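Local coordinates for protein extracellular ligand-binding receptor (Rhodopseudomonas palustris, PDB 4DQD) that probably serves as the solute-binding receptor of a transport system for aromatic acids related to lignin breakdown, and binds 3-phenylpyruvate, at residues Thr10-Gly15 and Ile71-Thr76; Ala18-Pro23 and Thr282-His287; Pro192-Ile197 and Ala219-His224; Gly140-Ser145 and Glu171-Ser176. All coordinates share one frame; numbering follows the deposited sequence.

Contact 1: Thr10-Gly15 and Ile71-Thr76. With PPY (3-phenylpyruvic acid), chain B.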
loop_
_atom_site.group_PDB
_atom_site.type_symbol
_atom_site.label_atom_id
_atom_site.label_comp_id
_atom_site.label_asym_id
_atom_site.label_seq_id
_atom_site.Cartn_x
_atom_site.Cartn_y
_atom_site.Cartn_z
ATOM N N THR A 10 -3.479 13.792 1.165
ATOM C CA THR A 10 -2.070 14.051 1.469
ATOM C C THR A 10 -1.265 12.827 1.042
ATOM O O THR A 10 -1.644 11.693 1.330
ATOM C CB THR A 10 -1.857 14.397 2.968
ATOM O OG1 THR A 10 -0.476 14.692 3.209
ATOM C CG2 THR A 10 -2.266 13.243 3.867
HETATM N N MSE A 11 -0.167 13.051 0.323
HETATM C CA MSE A 11 0.607 11.938 -0.237
HETATM C C MSE A 11 2.092 12.247 -0.126
HETATM O O MSE A 11 2.486 13.411 -0.057
HETATM C CB MSE A 11 0.239 11.732 -1.715
HETATM C CG MSE A 11 0.556 12.964 -2.550
HETATM SE SE MSE A 11 -1.081 13.938 -2.933
HETATM C CE MSE A 11 -1.754 12.554 -4.091
ATOM N N SER A 12 2.919 11.202 -0.119
ATOM C CA SER A 12 4.359 11.396 -0.009
ATOM C C SER A 12 4.968 11.551 -1.397
ATOM O O SER A 12 5.643 10.653 -1.900
ATOM C CB SER A 12 4.994 10.236 0.762
ATOM O OG SER A 12 4.333 10.049 2.007
ATOM N N ALA A 13 4.712 12.701 -2.022
ATOM C CA ALA A 13 5.170 12.941 -3.387
ATOM C C ALA A 13 6.660 13.268 -3.470
ATOM O O ALA A 13 7.248 13.240 -4.556
ATOM C CB ALA A 13 4.335 14.043 -4.039
ATOM N N SER A 14 7.258 13.581 -2.324
ATOM C CA SER A 14 8.707 13.765 -2.213
ATOM C C SER A 14 9.173 13.047 -0.951
ATOM O O SER A 14 8.351 12.576 -0.168
ATOM C CB SER A 14 9.083 15.260 -2.180
ATOM O OG SER A 14 8.377 15.957 -1.170
ATOM N N GLY A 15 10.486 12.963 -0.751
ATOM C CA GLY A 15 11.027 12.175 0.344
ATOM C C GLY A 15 11.188 10.731 -0.093
ATOM O O GLY A 15 11.002 10.407 -1.267
ATOM N N ILE A 71 -7.872 11.439 2.396
ATOM C CA ILE A 71 -7.169 10.298 1.823
ATOM C C ILE A 71 -5.670 10.468 2.059
ATOM O O ILE A 71 -5.116 11.542 1.811
ATOM C CB ILE A 71 -7.454 10.163 0.301
ATOM C CG1 ILE A 71 -8.961 9.985 0.054
ATOM C CG2 ILE A 71 -6.668 9.001 -0.297
ATOM C CD1 ILE A 71 -9.325 9.820 -1.440
ATOM N N GLY A 72 -5.017 9.419 2.545
ATOM C CA GLY A 72 -3.575 9.469 2.765
ATOM C C GLY A 72 -3.153 8.773 4.047
ATOM O O GLY A 72 -3.982 8.193 4.745
ATOM N N SER A 73 -1.859 8.773 4.340
ATOM C CA SER A 73 -0.823 9.171 3.396
ATOM C C SER A 73 -0.355 7.936 2.614
ATOM O O SER A 73 -1.079 6.945 2.498
ATOM C CB SER A 73 0.357 9.793 4.159
ATOM O OG SER A 73 1.397 10.216 3.288
ATOM N N SER A 74 0.862 7.995 2.085
ATOM C CA SER A 74 1.401 6.936 1.225
ATOM C C SER A 74 2.138 5.871 2.026
ATOM O O SER A 74 2.276 4.723 1.569
ATOM C CB SER A 74 2.405 7.534 0.237
ATOM O OG SER A 74 1.844 8.594 -0.508
ATOM N N LEU A 75 2.624 6.251 3.204
ATOM C CA LEU A 75 3.491 5.401 4.014
ATOM C C LEU A 75 2.882 5.187 5.382
ATOM O O LEU A 75 2.129 6.030 5.881
ATOM C CB LEU A 75 4.869 6.054 4.201
ATOM C CG LEU A 75 5.523 6.676 2.961
ATOM C CD1 LEU A 75 6.894 7.275 3.324
ATOM C CD2 LEU A 75 5.671 5.644 1.844
ATOM N N THR A 76 3.235 4.072 6.001
ATOM C CA THR A 76 2.704 3.742 7.318
ATOM C C THR A 76 3.024 4.753 8.434
ATOM O O THR A 76 2.112 5.206 9.129
ATOM C CB THR A 76 3.103 2.315 7.719
ATOM O OG1 THR A 76 2.453 1.398 6.826
ATOM C CG2 THR A 76 2.673 2.016 9.159
HETATM C C1 PPY B . 5.293 2.071 4.006
HETATM O O1 PPY B . 6.365 2.178 3.351
HETATM O O2 PPY B . 5.140 2.494 5.152
HETATM C C2 PPY B . 4.167 1.372 3.403
HETATM O O3 PPY B . 3.088 1.356 4.005
HETATM C C3 PPY B . 4.551 0.748 2.113
HETATM C "C1'" PPY B . 3.454 0.320 1.221
HETATM C "C2'" PPY B . 3.515 -0.901 0.605
HETATM C "C3'" PPY B . 2.423 -1.344 -0.303
HETATM C "C4'" PPY B . 1.356 -0.517 -0.543
HETATM C "C5'" PPY B . 1.315 0.817 0.119
HETATM C "C6'" PPY B . 2.306 1.223 0.957
#

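Contact 2: Ala18-Pro23 and Thr282-His287. With PPY (3-phenylpyruvic acid), chain B.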
loop_
_atom_site.group_PDB
_atom_site.type_symbol
_atom_site.label_atom_id
_atom_site.label_comp_id
_atom_site.label_asym_id
_atom_site.label_seq_id
_atom_site.Cartn_x
_atom_site.Cartn_y
_atom_site.Cartn_z
ATOM N N ALA A 18 8.631 8.876 -2.336
ATOM C CA ALA A 18 8.271 9.489 -3.620
ATOM C C ALA A 18 7.779 8.495 -4.689
ATOM O O ALA A 18 6.896 8.824 -5.478
ATOM C CB ALA A 18 9.423 10.317 -4.162
ATOM N N ALA A 19 8.361 7.301 -4.746
ATOM C CA ALA A 19 7.935 6.350 -5.770
ATOM C C ALA A 19 6.516 5.857 -5.519
ATOM O O ALA A 19 5.894 5.283 -6.407
ATOM C CB ALA A 19 8.911 5.174 -5.892
ATOM N N LEU A 20 6.002 6.117 -4.317
ATOM C CA LEU A 20 4.612 5.797 -4.002
ATOM C C LEU A 20 3.715 7.020 -4.174
ATOM O O LEU A 20 2.645 6.937 -4.784
ATOM C CB LEU A 20 4.493 5.252 -2.576
ATOM C CG LEU A 20 5.177 3.908 -2.298
ATOM C CD1 LEU A 20 6.673 4.106 -2.031
ATOM C CD2 LEU A 20 4.525 3.211 -1.109
ATOM N N GLY A 21 4.164 8.157 -3.644
ATOM C CA GLY A 21 3.376 9.373 -3.669
ATOM C C GLY A 21 3.278 10.072 -5.015
ATOM O O GLY A 21 2.252 10.667 -5.325
ATOM N N GLN A 22 4.336 10.033 -5.814
ATOM C CA GLN A 22 4.278 10.685 -7.119
ATOM C C GLN A 22 3.190 10.099 -8.027
ATOM O O GLN A 22 2.414 10.846 -8.620
ATOM C CB GLN A 22 5.638 10.661 -7.816
ATOM C CG GLN A 22 6.553 11.776 -7.378
ATOM C CD GLN A 22 6.123 13.112 -7.946
ATOM O OE1 GLN A 22 5.686 13.198 -9.096
ATOM N NE2 GLN A 22 6.236 14.163 -7.141
ATOM N N PRO A 23 3.122 8.761 -8.139
ATOM C CA PRO A 23 2.021 8.189 -8.926
ATOM C C PRO A 23 0.650 8.615 -8.404
ATOM O O PRO A 23 -0.275 8.825 -9.199
ATOM C CB PRO A 23 2.212 6.676 -8.747
ATOM C CG PRO A 23 3.696 6.523 -8.497
ATOM C CD PRO A 23 4.084 7.734 -7.688
ATOM N N THR A 282 2.257 3.447 -12.432
ATOM C CA THR A 282 2.687 2.324 -11.612
ATOM C C THR A 282 1.604 2.053 -10.570
ATOM O O THR A 282 0.671 2.841 -10.391
ATOM C CB THR A 282 4.011 2.607 -10.901
ATOM O OG1 THR A 282 3.826 3.692 -9.982
ATOM C CG2 THR A 282 5.085 2.974 -11.906
ATOM N N ILE A 283 1.743 0.940 -9.865
ATOM C CA ILE A 283 0.677 0.484 -8.989
ATOM C C ILE A 283 0.264 1.493 -7.926
ATOM O O ILE A 283 -0.885 1.532 -7.527
ATOM C CB ILE A 283 1.058 -0.832 -8.290
ATOM C CG1 ILE A 283 -0.173 -1.448 -7.623
ATOM C CG2 ILE A 283 2.195 -0.606 -7.286
ATOM C CD1 ILE A 283 0.049 -2.880 -7.148
ATOM N N PHE A 284 1.193 2.312 -7.449
ATOM C CA PHE A 284 0.857 3.112 -6.275
ATOM C C PHE A 284 -0.257 4.117 -6.510
ATOM O O PHE A 284 -0.991 4.463 -5.584
ATOM C CB PHE A 284 2.124 3.700 -5.642
ATOM C CG PHE A 284 3.019 2.628 -5.113
ATOM C CD1 PHE A 284 4.133 2.220 -5.825
ATOM C CD2 PHE A 284 2.680 1.955 -3.949
ATOM C CE1 PHE A 284 4.922 1.182 -5.353
ATOM C CE2 PHE A 284 3.447 0.931 -3.477
ATOM C CZ PHE A 284 4.577 0.534 -4.179
ATOM N N GLY A 285 -0.411 4.555 -7.757
ATOM C CA GLY A 285 -1.496 5.455 -8.097
ATOM C C GLY A 285 -2.835 4.773 -7.891
ATOM O O GLY A 285 -3.844 5.430 -7.624
ATOM N N VAL A 286 -2.849 3.446 -8.013
ATOM C CA VAL A 286 -4.114 2.719 -7.936
ATOM C C VAL A 286 -4.625 2.677 -6.508
ATOM O O VAL A 286 -5.811 2.430 -6.270
ATOM C CB VAL A 286 -4.027 1.287 -8.552
ATOM C CG1 VAL A 286 -3.768 0.227 -7.478
ATOM C CG2 VAL A 286 -5.311 0.976 -9.329
ATOM N N HIS A 287 -3.749 2.957 -5.545
ATOM C CA HIS A 287 -4.223 3.024 -4.166
ATOM C C HIS A 287 -5.107 4.249 -3.928
ATOM O O HIS A 287 -5.993 4.225 -3.076
ATOM C CB HIS A 287 -3.053 2.966 -3.199
ATOM C CG HIS A 287 -2.190 1.763 -3.391
ATOM N ND1 HIS A 287 -2.672 0.585 -3.920
ATOM C CD2 HIS A 287 -0.879 1.547 -3.120
ATOM C CE1 HIS A 287 -1.694 -0.304 -3.976
ATOM N NE2 HIS A 287 -0.600 0.252 -3.491
HETATM C C1 PPY B . 5.293 2.071 4.006
HETATM O O1 PPY B . 6.365 2.178 3.351
HETATM O O2 PPY B . 5.140 2.494 5.152
HETATM C C2 PPY B . 4.167 1.372 3.403
HETATM O O3 PPY B . 3.088 1.356 4.005
HETATM C C3 PPY B . 4.551 0.748 2.113
HETATM C "C1'" PPY B . 3.454 0.320 1.221
HETATM C "C2'" PPY B . 3.515 -0.901 0.605
HETATM C "C3'" PPY B . 2.423 -1.344 -0.303
HETATM C "C4'" PPY B . 1.356 -0.517 -0.543
HETATM C "C5'" PPY B . 1.315 0.817 0.119
HETATM C "C6'" PPY B . 2.306 1.223 0.957
HETATM O O HOH W 1 6.417 4.451 -8.910
#

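Contact 3: Pro192-Ile197 and Ala219-His224. With PPY (3-phenylpyruvic acid), chain B.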
loop_
_atom_site.group_PDB
_atom_site.type_symbol
_atom_site.label_atom_id
_atom_site.label_comp_id
_atom_site.label_asym_id
_atom_site.label_seq_id
_atom_site.Cartn_x
_atom_site.Cartn_y
_atom_site.Cartn_z
ATOM N N PRO A 192 22.619 -17.705 5.429
ATOM C CA PRO A 192 21.219 -18.101 5.249
ATOM C C PRO A 192 20.961 -18.713 3.877
ATOM O O PRO A 192 21.770 -18.569 2.960
ATOM C CB PRO A 192 20.472 -16.773 5.375
ATOM C CG PRO A 192 21.440 -15.769 4.853
ATOM C CD PRO A 192 22.799 -16.246 5.296
ATOM N N ASP A 193 19.839 -19.410 3.754
ATOM C CA ASP A 193 19.413 -19.953 2.468
ATOM C C ASP A 193 18.784 -18.864 1.608
ATOM O O ASP A 193 18.865 -18.908 0.380
ATOM C CB ASP A 193 18.409 -21.083 2.680
ATOM C CG ASP A 193 18.985 -22.224 3.489
ATOM O OD1 ASP A 193 20.126 -22.649 3.193
ATOM O OD2 ASP A 193 18.305 -22.682 4.431
ATOM N N ALA A 194 18.154 -17.893 2.267
ATOM C CA ALA A 194 17.437 -16.824 1.590
ATOM C C ALA A 194 17.448 -15.610 2.496
ATOM O O ALA A 194 17.737 -15.735 3.685
ATOM C CB ALA A 194 16.009 -17.247 1.327
ATOM N N VAL A 195 17.132 -14.446 1.942
ATOM C CA VAL A 195 17.024 -13.242 2.760
ATOM C C VAL A 195 15.711 -12.546 2.467
ATOM O O VAL A 195 15.316 -12.415 1.310
ATOM C CB VAL A 195 18.193 -12.267 2.518
ATOM C CG1 VAL A 195 18.018 -11.007 3.372
ATOM C CG2 VAL A 195 19.518 -12.948 2.846
ATOM N N PHE A 196 15.032 -12.106 3.523
ATOM C CA PHE A 196 13.823 -11.324 3.384
ATOM C C PHE A 196 14.128 -9.855 3.623
ATOM O O PHE A 196 14.812 -9.514 4.586
ATOM C CB PHE A 196 12.766 -11.772 4.385
ATOM C CG PHE A 196 11.410 -11.228 4.078
ATOM C CD1 PHE A 196 10.541 -11.940 3.267
ATOM C CD2 PHE A 196 11.017 -9.988 4.561
ATOM C CE1 PHE A 196 9.295 -11.430 2.953
ATOM C CE2 PHE A 196 9.764 -9.477 4.253
ATOM C CZ PHE A 196 8.905 -10.207 3.445
ATOM N N ILE A 197 13.629 -9.002 2.732
ATOM C CA ILE A 197 13.762 -7.549 2.868
ATOM C C ILE A 197 12.380 -6.912 2.995
ATOM O O ILE A 197 11.519 -7.125 2.142
ATOM C CB ILE A 197 14.479 -6.948 1.636
ATOM C CG1 ILE A 197 15.852 -7.598 1.437
ATOM C CG2 ILE A 197 14.586 -5.415 1.744
ATOM C CD1 ILE A 197 16.523 -7.239 0.102
ATOM N N ALA A 219 18.103 -16.968 -2.709
ATOM C CA ALA A 219 16.847 -16.286 -2.996
ATOM C C ALA A 219 16.701 -15.020 -2.161
ATOM O O ALA A 219 17.046 -15.002 -0.973
ATOM C CB ALA A 219 15.671 -17.209 -2.723
ATOM N N ILE A 220 16.192 -13.962 -2.787
ATOM C CA ILE A 220 15.859 -12.738 -2.060
ATOM C C ILE A 220 14.376 -12.449 -2.219
ATOM O O ILE A 220 13.832 -12.471 -3.324
ATOM C CB ILE A 220 16.725 -11.539 -2.514
ATOM C CG1 ILE A 220 18.186 -11.788 -2.140
ATOM C CG2 ILE A 220 16.221 -10.230 -1.901
ATOM C CD1 ILE A 220 19.158 -10.754 -2.681
ATOM N N TYR A 221 13.713 -12.231 -1.094
ATOM C CA TYR A 221 12.293 -11.939 -1.075
ATOM C C TYR A 221 12.080 -10.502 -0.664
ATOM O O TYR A 221 12.790 -9.996 0.197
ATOM C CB TYR A 221 11.587 -12.892 -0.117
ATOM C CG TYR A 221 11.733 -14.302 -0.600
ATOM C CD1 TYR A 221 10.931 -14.777 -1.633
ATOM C CD2 TYR A 221 12.703 -15.148 -0.078
ATOM C CE1 TYR A 221 11.079 -16.067 -2.121
ATOM C CE2 TYR A 221 12.851 -16.449 -0.562
ATOM C CZ TYR A 221 12.035 -16.893 -1.583
ATOM O OH TYR A 221 12.167 -18.171 -2.085
ATOM N N GLN A 222 11.126 -9.841 -1.310
ATOM C CA GLN A 222 10.756 -8.479 -0.946
ATOM C C GLN A 222 9.270 -8.428 -0.567
ATOM O O GLN A 222 8.663 -9.463 -0.262
ATOM C CB GLN A 222 11.091 -7.513 -2.099
ATOM C CG GLN A 222 12.610 -7.365 -2.381
ATOM C CD GLN A 222 13.192 -6.049 -1.878
ATOM O OE1 GLN A 222 12.601 -5.365 -1.046
ATOM N NE2 GLN A 222 14.376 -5.699 -2.381
ATOM N N THR A 223 8.700 -7.221 -0.579
ATOM C CA THR A 223 7.287 -6.992 -0.260
ATOM C C THR A 223 6.626 -6.192 -1.366
ATOM O O THR A 223 7.301 -5.695 -2.277
ATOM C CB THR A 223 7.125 -6.152 1.017
ATOM O OG1 THR A 223 7.630 -4.826 0.790
ATOM C CG2 THR A 223 7.868 -6.800 2.189
ATOM N N HIS A 224 5.304 -6.050 -1.282
ATOM C CA HIS A 224 4.579 -5.255 -2.272
ATOM C C HIS A 224 4.936 -3.763 -2.273
ATOM O O HIS A 224 4.489 -3.019 -3.139
ATOM C CB HIS A 224 3.061 -5.475 -2.176
ATOM C CG HIS A 224 2.472 -5.142 -0.838
ATOM N ND1 HIS A 224 1.111 -5.169 -0.610
ATOM C CD2 HIS A 224 3.042 -4.778 0.336
ATOM C CE1 HIS A 224 0.868 -4.828 0.643
ATOM N NE2 HIS A 224 2.023 -4.584 1.242
HETATM C C1 PPY B . 5.293 2.071 4.006
HETATM O O1 PPY B . 6.365 2.178 3.351
HETATM O O2 PPY B . 5.140 2.494 5.152
HETATM C C2 PPY B . 4.167 1.372 3.403
HETATM O O3 PPY B . 3.088 1.356 4.005
HETATM C C3 PPY B . 4.551 0.748 2.113
HETATM C "C1'" PPY B . 3.454 0.320 1.221
HETATM C "C2'" PPY B . 3.515 -0.901 0.605
HETATM C "C3'" PPY B . 2.423 -1.344 -0.303
HETATM C "C4'" PPY B . 1.356 -0.517 -0.543
HETATM C "C5'" PPY B . 1.315 0.817 0.119
HETATM C "C6'" PPY B . 2.306 1.223 0.957
HETATM O O HOH W 2 18.227 -19.898 -2.703
HETATM O O HOH W 3 10.474 -5.245 0.570
#

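Contact 4: Gly140-Ser145 and Glu171-Ser176. With PPY (3-phenylpyruvic acid), chain B.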
loop_
_atom_site.group_PDB
_atom_site.type_symbol
_atom_site.label_atom_id
_atom_site.label_comp_id
_atom_site.label_asym_id
_atom_site.label_seq_id
_atom_site.Cartn_x
_atom_site.Cartn_y
_atom_site.Cartn_z
ATOM N N GLY A 140 17.559 -14.882 6.373
ATOM C CA GLY A 140 18.007 -13.604 6.904
ATOM C C GLY A 140 16.922 -12.540 6.820
ATOM O O GLY A 140 15.952 -12.673 6.065
ATOM N N TYR A 141 17.080 -11.470 7.600
ATOM C CA TYR A 141 16.092 -10.393 7.595
ATOM C C TYR A 141 16.707 -9.001 7.718
ATOM O O TYR A 141 17.519 -8.746 8.616
ATOM C CB TYR A 141 15.076 -10.577 8.736
ATOM C CG TYR A 141 14.051 -9.462 8.775
ATOM C CD1 TYR A 141 14.320 -8.266 9.437
ATOM C CD2 TYR A 141 12.825 -9.592 8.126
ATOM C CE1 TYR A 141 13.391 -7.231 9.459
ATOM C CE2 TYR A 141 11.887 -8.562 8.141
ATOM C CZ TYR A 141 12.182 -7.386 8.805
ATOM O OH TYR A 141 11.266 -6.366 8.833
ATOM N N ILE A 142 16.318 -8.112 6.812
ATOM C CA ILE A 142 16.560 -6.681 6.991
ATOM C C ILE A 142 15.294 -5.915 6.617
ATOM O O ILE A 142 14.613 -6.253 5.654
ATOM C CB ILE A 142 17.787 -6.180 6.191
ATOM C CG1 ILE A 142 17.989 -4.686 6.415
ATOM C CG2 ILE A 142 17.624 -6.466 4.688
ATOM C CD1 ILE A 142 19.277 -4.145 5.790
ATOM N N GLY A 143 14.940 -4.903 7.404
ATOM C CA GLY A 143 13.750 -4.134 7.091
ATOM C C GLY A 143 13.811 -2.736 7.662
ATOM O O GLY A 143 14.691 -2.430 8.466
ATOM N N PHE A 144 12.873 -1.890 7.261
ATOM C CA PHE A 144 12.812 -0.538 7.803
ATOM C C PHE A 144 12.626 -0.575 9.313
ATOM O O PHE A 144 11.892 -1.420 9.840
ATOM C CB PHE A 144 11.616 0.213 7.222
ATOM C CG PHE A 144 11.784 0.685 5.792
ATOM C CD1 PHE A 144 13.035 0.910 5.235
ATOM C CD2 PHE A 144 10.655 0.933 5.014
ATOM C CE1 PHE A 144 13.153 1.372 3.920
ATOM C CE2 PHE A 144 10.754 1.392 3.705
ATOM C CZ PHE A 144 12.000 1.614 3.152
ATOM N N SER A 145 13.264 0.370 10.006
ATOM C CA SER A 145 13.087 0.538 11.452
ATOM C C SER A 145 11.851 1.376 11.756
ATOM O O SER A 145 11.929 2.442 12.382
ATOM C CB SER A 145 14.325 1.191 12.076
ATOM O OG SER A 145 14.721 2.315 11.310
ATOM N N GLU A 171 17.933 -7.283 11.313
ATOM C CA GLU A 171 18.608 -6.034 10.961
ATOM C C GLU A 171 17.600 -5.001 10.471
ATOM O O GLU A 171 16.563 -5.341 9.890
ATOM C CB GLU A 171 19.669 -6.299 9.892
ATOM C CG GLU A 171 20.778 -7.238 10.362
ATOM C CD GLU A 171 21.576 -6.663 11.525
ATOM O OE1 GLU A 171 22.022 -5.502 11.424
ATOM O OE2 GLU A 171 21.760 -7.372 12.539
ATOM N N VAL A 172 17.890 -3.730 10.734
ATOM C CA VAL A 172 16.998 -2.666 10.307
ATOM C C VAL A 172 17.796 -1.534 9.690
ATOM O O VAL A 172 19.004 -1.414 9.919
ATOM C CB VAL A 172 16.144 -2.117 11.482
ATOM C CG1 VAL A 172 15.267 -3.237 12.063
ATOM C CG2 VAL A 172 17.034 -1.514 12.562
ATOM N N TYR A 173 17.121 -0.726 8.879
ATOM C CA TYR A 173 17.694 0.537 8.422
ATOM C C TYR A 173 16.629 1.605 8.308
ATOM O O TYR A 173 15.444 1.291 8.274
ATOM C CB TYR A 173 18.451 0.375 7.101
ATOM C CG TYR A 173 17.637 0.107 5.840
ATOM C CD1 TYR A 173 17.677 1.002 4.773
ATOM C CD2 TYR A 173 16.896 -1.064 5.686
ATOM C CE1 TYR A 173 16.978 0.756 3.596
ATOM C CE2 TYR A 173 16.191 -1.322 4.503
ATOM C CZ TYR A 173 16.241 -0.404 3.465
ATOM O OH TYR A 173 15.562 -0.652 2.286
ATOM N N ALA A 174 17.054 2.863 8.267
ATOM C CA ALA A 174 16.129 3.979 8.051
ATOM C C ALA A 174 16.033 4.272 6.556
ATOM O O ALA A 174 16.995 4.047 5.813
ATOM C CB ALA A 174 16.582 5.206 8.827
ATOM N N ARG A 175 14.876 4.763 6.114
ATOM C CA ARG A 175 14.581 4.827 4.677
ATOM C C ARG A 175 15.608 5.568 3.824
ATOM O O ARG A 175 15.895 5.155 2.705
ATOM C CB ARG A 175 13.176 5.380 4.419
ATOM C CG ARG A 175 12.091 4.589 5.113
ATOM C CD ARG A 175 10.694 4.949 4.605
ATOM N NE ARG A 175 9.698 4.230 5.388
ATOM C CZ ARG A 175 8.593 3.681 4.892
ATOM N NH1 ARG A 175 8.304 3.769 3.593
ATOM N NH2 ARG A 175 7.776 3.023 5.704
ATOM N N SER A 176 16.159 6.663 4.341
ATOM C CA SER A 176 17.085 7.456 3.537
ATOM C C SER A 176 18.556 7.065 3.706
ATOM O O SER A 176 19.432 7.672 3.092
ATOM C CB SER A 176 16.902 8.953 3.809
ATOM O OG SER A 176 15.612 9.390 3.395
HETATM C C1 PPY B . 5.293 2.071 4.006
HETATM O O1 PPY B . 6.365 2.178 3.351
HETATM O O2 PPY B . 5.140 2.494 5.152
HETATM C C2 PPY B . 4.167 1.372 3.403
HETATM O O3 PPY B . 3.088 1.356 4.005
HETATM C C3 PPY B . 4.551 0.748 2.113
HETATM C "C1'" PPY B . 3.454 0.320 1.221
HETATM C "C2'" PPY B . 3.515 -0.901 0.605
HETATM C "C3'" PPY B . 2.423 -1.344 -0.303
HETATM C "C4'" PPY B . 1.356 -0.517 -0.543
HETATM C "C5'" PPY B . 1.315 0.817 0.119
HETATM C "C6'" PPY B . 2.306 1.223 0.957
#

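Contact 1: Thr10-Gly15 and Ile71-Thr76
Thr10 and Ile71 are joined where two neighbouring parallel strands of a sheet, 5-11 and 69-71, run out into loops at the ligand cleft of this periplasmic binding protein fold. The backbone amide N of Thr10 bonds to the carbonyl O of Ile71 at 2.9 Å. Beyond it the pairing passes to CA-H...O contacts made to the carbonyl of Thr10 by Gly72 and Ser73. Ser73 CA lies 3.4 Å from Thr10 O, its C-H pointing almost straight at the oxygen. A side chain at Gly72 would run into that same carbonyl O, which fits the glycine, and the peptide bond between Gly72 and Ser73 is cis.

Hydroxyls take over where the strands end. The Ser74 hydroxyl is turned beside its own backbone N (chi1 -55°), toward the other segment. Ser12 N donates to Ser74 OG at 2.8 Å in an almost straight bond (174°); the same OG also bonds to Gln24 of helix 18-27. Ser12 OG and Ser73 OG approach to 3.2 Å, and each is bonded to the carboxylate of Asp47, which Thr10 OG1 reaches as well, so one acid gathers three buried hydroxyls.

Van der Waals contact comes from Leu75, whose CG lies 3.7 Å from Ser12 OG while its CB and CD2 lie against the ligand carboxylate. Leu75 is the N-cap residue of helix 76-88, whose first turn meets 3-phenylpyruvate. There Thr76 uses both backbone and side chain: its N donates to carboxylate O2 at 2.6 Å, and its OG1 donates to the keto oxygen O3 at 2.9 Å.

Contact 2: Ala18-Pro23 and Thr282-His287
Leu20 and Phe284 come within 5.1 Å at their CA atoms, and Pro23 and Gly285 within 4.5 Å, where helix 18-27 meets the start of helix 284-305 with no direct hydrogen bond between the segments. Leu20 CG lies beside the backbone N (chi1 -65°), which turns the branch over one face of the Phe284 ring: CG sits 3.6 Å from the ring centroid, only 12° off the normal, in a CH-pi contact, and CD2 reaches on to CE2. Ile283 CG2 covers the opposite face, so the ring is clamped between two aliphatic groups. In this periplasmic binding protein fold the pair forms part of the wall of the 3-phenylpyruvate pocket. The phenyl C4' of the ligand comes to the edge of the Phe284 ring, near its plane, Leu20 CD2 is 3.6 Å from C6', and His287 NE2 also approaches C4'.

Pro23 CB packs 3.5 Å from Gly285 N. A CB at Gly285 would be tight against Pro23 O. Pro23 CG touches Thr282 OG1 at 3.2 Å. That hydroxyl donates to a water at 2.9 Å, which in turn donates to Ala19 O at 2.7 Å.

Contact 3: Pro192-Ile197 and Ala219-His224
Val195 and Ile220 pair at the centre of parallel strands 194-198 and 219-221, the latter outermost in the four-stranded sheet of this lobe; helix 205-213 joins them as a beta-alpha-beta unit. Three backbone bonds zip them, from Val195 N to Ala219 O, Tyr221 N to Val195 O and Ile197 N to Tyr221 O. On the face of Ala194, Phe196 and Tyr221, the small Ala194 gives the Tyr221 ring a seat: its CB meets the ring edge at CE2, 3.8 Å away. Phe196 CG is anti to the backbone N (chi1 -167°), which sends the ring across Tyr221 CB, and CZ lodges against Thr223 CG2.

On the face of Val195 and Ile220, Ile197 CD1 abuts Ile220 CG2 at 3.6 Å. Ile197 CG2 presses on the Gln222 amide, whose NE2 turns to Gln208 and Ala204 O.

Past the strand, C3' at the edge of the ligand's phenyl sits over one face of the His224 imidazole, off-centre, the planes steeply inclined. The imidazole is held by Glu247 at ND1 and Asp120 at NE2. An alanine here is likely to open a gap beside C3' and leave both carboxylates without this partner. C3' is 3.5 Å from His224 CD2.

Contact 4: Gly140-Ser145 and Glu171-Ser176
Tyr173 O takes the backbone N of Ser145 at 2.9 Å, with a CA-H...O contact from Phe144 and with Ser145 OG nearby in a weak, unsettled bond. Strand 166-173 here pairs in parallel with strand 138-144; helix 147-163 links them in a beta-alpha-beta unit of this periplasmic binding protein fold. Three more backbone bonds alternate along the strands, from Glu171 N to Tyr141 O, Gly143 N to Glu171 O and Tyr173 N to Gly143 O. Gly143 has no side chain, and a CB there would clash with Tyr141 OH.

Phe144, the last residue of strand 138-144, lies under the side chain of Arg175, which is extended from CG to NE and crosses the ring at about a right angle. Arg175 CG stands 3.5 Å from the Phe144 centroid, and Phe144 CE2 lies over one face of the guanidinium, the two planes 30° apart. Arg175 NH1 donates to O1 of 3-phenylpyruvate at 2.5 Å and NH2 to O2 at 2.7 Å, NH2 adding a weak bond to O1: a bidentate grip on the carboxylate, which lies at the guanidinium edge. An alanine in place of Phe144 takes away the ring under this chain and would probably leave the guanidinium freer to turn from the carboxylate. A salt bridge from NH2 to Asp146 also restrains the group and probably tempers its charge.

Tyr173 meets Phe144 obliquely, planes at 54°, with Tyr173 CZ 3.6 Å from Phe144 CE1; its hydroxyl bonds to Ser199 and Pro203 O. Ile142 CG1 packs on Tyr173 CD2. Beyond the strands' end, Ser145 CB rests 3.8 Å from Val172 CB.

In the fold
The four contacts surround 3-phenylpyruvate from two lobes. Contacts 1 and 2, with centres 9 Å apart, touch through Ala13 O and Gln22 NE2, 2.9 Å apart. Contacts 3 and 4, with centres 13 Å apart, share one parallel sheet: strands 194-198 and 138-144 are neighbours, and Phe196 N meets Gly140 O at 2.8 Å. Across the cleft the contacts are thinner: Leu75 CD2 of contact 1 lies 3.7 Å from Arg175 NH1 of contact 4, and Phe284 CZ of contact 2 lies 3.7 Å from His224 O of contact 3. Contacts 1 and 4 bind the carboxylate, contact 1 also the keto oxygen; contacts 2 and 3 mainly line the phenyl ring.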